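Local coordinates for hypothetical protein TM1012 (Thermotoga maritima, PDB 2FCL), which is a putative nucleotidyltransferase that belongs to the aminoglycoside 2''-adenylyltransferase family and probably transfers a nucleotidyl group to a substrate not yet identified, at residues A[16-21]-A[54-59]. Sequence-based numbering, arbitrary orientation.
Sequences PEYLRV and HDIDIQ. With EDO (1,2-ethanediol), chain D.
The phenol oxygen of Y18 accepts a nearly straight hydrogen bond from the backbone of the facing segment: D55 N lies 2.8 Å from Y18 OH, with an N-H...O angle of 168°. It illustrates how a helix can be fastened to the approach of a strand in the nucleotidyltransferase fold, where D55 and D57, on the loop and the start of strand 57-60, form an Asp-x-Asp pair consistent with the metal-binding aspartates of nucleotidyltransferases. The donor sits at the ring edge, near its plane. Beside this polar link the contact is apolar. CG of Y18 stands anti to the carbonyl carbon, and the ring meets the loop residues D55 and I56; the I56 side chain runs past the ring in the reverse sense, with I56 CG1 3.8 Å from Y18 CD2 at the ring edge. I56 is stretched out, CD1 anti to CA (chi2 179°), and its end reaches V21, where I56 CD1 meets V21 CG1 at 3.7 Å. V53 and I100 also touch the tyrosine. A phenylalanine in place of Y18 would keep the ring packing but would probably leave D55 N without its acceptor, and the loop leading into the aspartates less firmly held. A 1,2-ethanediol, probably from the crystallisation liquor, lies against the backbone of 54-59; its C1 end is doubtful in the model, but at the other end D57 N donates to its O2 at 2.8 Å, an almost linear bond of 175°.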
# COMPACT_ATOMS: atom_id res chain seq x y z
N PRO A 16 -11.95 11.17 -8.87
CA PRO A 16 -10.94 12.18 -9.16
C PRO A 16 -10.12 12.61 -7.95
O PRO A 16 -8.93 12.86 -8.10
CB PRO A 16 -11.78 13.34 -9.71
CG PRO A 16 -12.95 12.71 -10.28
CD PRO A 16 -13.27 11.56 -9.40
N GLU A 17 -10.74 12.74 -6.79
CA GLU A 17 -10.01 13.20 -5.60
C GLU A 17 -8.85 12.25 -5.28
O GLU A 17 -7.77 12.70 -4.86
CB GLU A 17 -10.92 13.39 -4.38
CG GLU A 17 -11.77 12.20 -3.99
CD GLU A 17 -13.16 12.18 -4.67
OE1 GLU A 17 -13.33 12.73 -5.79
OE2 GLU A 17 -14.09 11.59 -4.07
N TYR A 18 -9.05 10.95 -5.48
CA TYR A 18 -7.99 9.97 -5.25
C TYR A 18 -6.94 10.02 -6.34
O TYR A 18 -5.76 9.91 -6.05
CB TYR A 18 -8.57 8.56 -5.08
CG TYR A 18 -9.11 8.35 -3.68
CD1 TYR A 18 -10.39 8.75 -3.30
CD2 TYR A 18 -8.27 7.80 -2.70
CE1 TYR A 18 -10.82 8.59 -1.97
CE2 TYR A 18 -8.69 7.63 -1.41
CZ TYR A 18 -9.96 8.02 -1.05
OH TYR A 18 -10.33 7.82 0.26
N LEU A 19 -7.35 10.23 -7.58
CA LEU A 19 -6.39 10.37 -8.65
C LEU A 19 -5.49 11.58 -8.40
O LEU A 19 -4.28 11.52 -8.66
CB LEU A 19 -7.11 10.52 -10.00
CG LEU A 19 -6.21 10.58 -11.23
CD1 LEU A 19 -5.46 9.27 -11.46
CD2 LEU A 19 -7.02 10.95 -12.45
N ARG A 20 -6.06 12.68 -7.92
CA ARG A 20 -5.27 13.87 -7.68
C ARG A 20 -4.26 13.68 -6.56
O ARG A 20 -3.12 14.16 -6.66
CB ARG A 20 -6.19 15.04 -7.37
CG ARG A 20 -6.98 15.52 -8.57
CD ARG A 20 -7.59 16.89 -8.32
NE ARG A 20 -8.40 16.97 -7.10
CZ ARG A 20 -9.71 16.76 -7.01
NH1 ARG A 20 -10.45 16.45 -8.07
NH2 ARG A 20 -10.29 16.87 -5.82
N VAL A 21 -4.65 12.98 -5.49
CA VAL A 21 -3.70 12.69 -4.43
C VAL A 21 -2.63 11.72 -4.91
O VAL A 21 -1.44 11.90 -4.60
CB VAL A 21 -4.40 12.23 -3.14
CG1 VAL A 21 -3.40 11.70 -2.11
CG2 VAL A 21 -5.19 13.38 -2.56
N HIS A 54 -11.00 3.58 -0.27
CA HIS A 54 -11.02 4.29 0.99
C HIS A 54 -9.60 4.36 1.52
O HIS A 54 -9.01 3.34 1.93
CB HIS A 54 -11.96 3.62 2.00
CG HIS A 54 -13.40 3.64 1.59
ND1 HIS A 54 -14.09 2.50 1.25
CD2 HIS A 54 -14.27 4.67 1.45
CE1 HIS A 54 -15.33 2.83 0.92
NE2 HIS A 54 -15.47 4.13 1.04
N ASP A 55 -9.07 5.58 1.49
CA ASP A 55 -7.73 5.90 1.94
C ASP A 55 -6.74 5.36 0.92
O ASP A 55 -7.11 4.64 -0.01
CB ASP A 55 -7.40 5.30 3.30
CG ASP A 55 -8.52 5.41 4.29
OD1 ASP A 55 -8.84 6.55 4.66
OD2 ASP A 55 -9.05 4.35 4.69
N ILE A 56 -5.48 5.70 1.15
CA ILE A 56 -4.39 5.22 0.33
C ILE A 56 -3.36 4.56 1.23
O ILE A 56 -2.97 5.13 2.25
CB ILE A 56 -3.76 6.35 -0.47
CG1 ILE A 56 -4.81 7.00 -1.37
CG2 ILE A 56 -2.54 5.86 -1.25
CD1 ILE A 56 -4.29 8.15 -2.18
N ASP A 57 -2.89 3.39 0.81
CA ASP A 57 -1.88 2.62 1.52
C ASP A 57 -0.63 2.55 0.68
O ASP A 57 -0.69 2.12 -0.47
CB ASP A 57 -2.37 1.20 1.83
CG ASP A 57 -3.57 1.17 2.76
OD1 ASP A 57 -3.80 2.12 3.52
OD2 ASP A 57 -4.26 0.13 2.72
N ILE A 58 0.49 2.96 1.25
CA ILE A 58 1.79 2.87 0.62
C ILE A 58 2.67 1.95 1.46
O ILE A 58 2.86 2.17 2.64
CB ILE A 58 2.46 4.25 0.52
CG1 ILE A 58 1.58 5.24 -0.25
CG2 ILE A 58 3.82 4.12 -0.14
CD1 ILE A 58 1.20 4.89 -1.67
N GLN A 59 3.20 0.92 0.82
CA GLN A 59 4.11 -0.01 1.45
C GLN A 59 5.52 0.25 0.93
O GLN A 59 5.72 0.55 -0.24
CB GLN A 59 3.68 -1.45 1.22
CG GLN A 59 4.53 -2.45 1.96
CD GLN A 59 3.97 -3.86 1.90
OE1 GLN A 59 2.82 -4.04 1.54
NE2 GLN A 59 4.78 -4.85 2.30
C1 EDO D . -6.29 2.29 -0.70
O1 EDO D . -6.69 1.86 0.63
C2 EDO D . -4.88 1.79 -0.94
O2 EDO D . -3.87 2.47 -1.62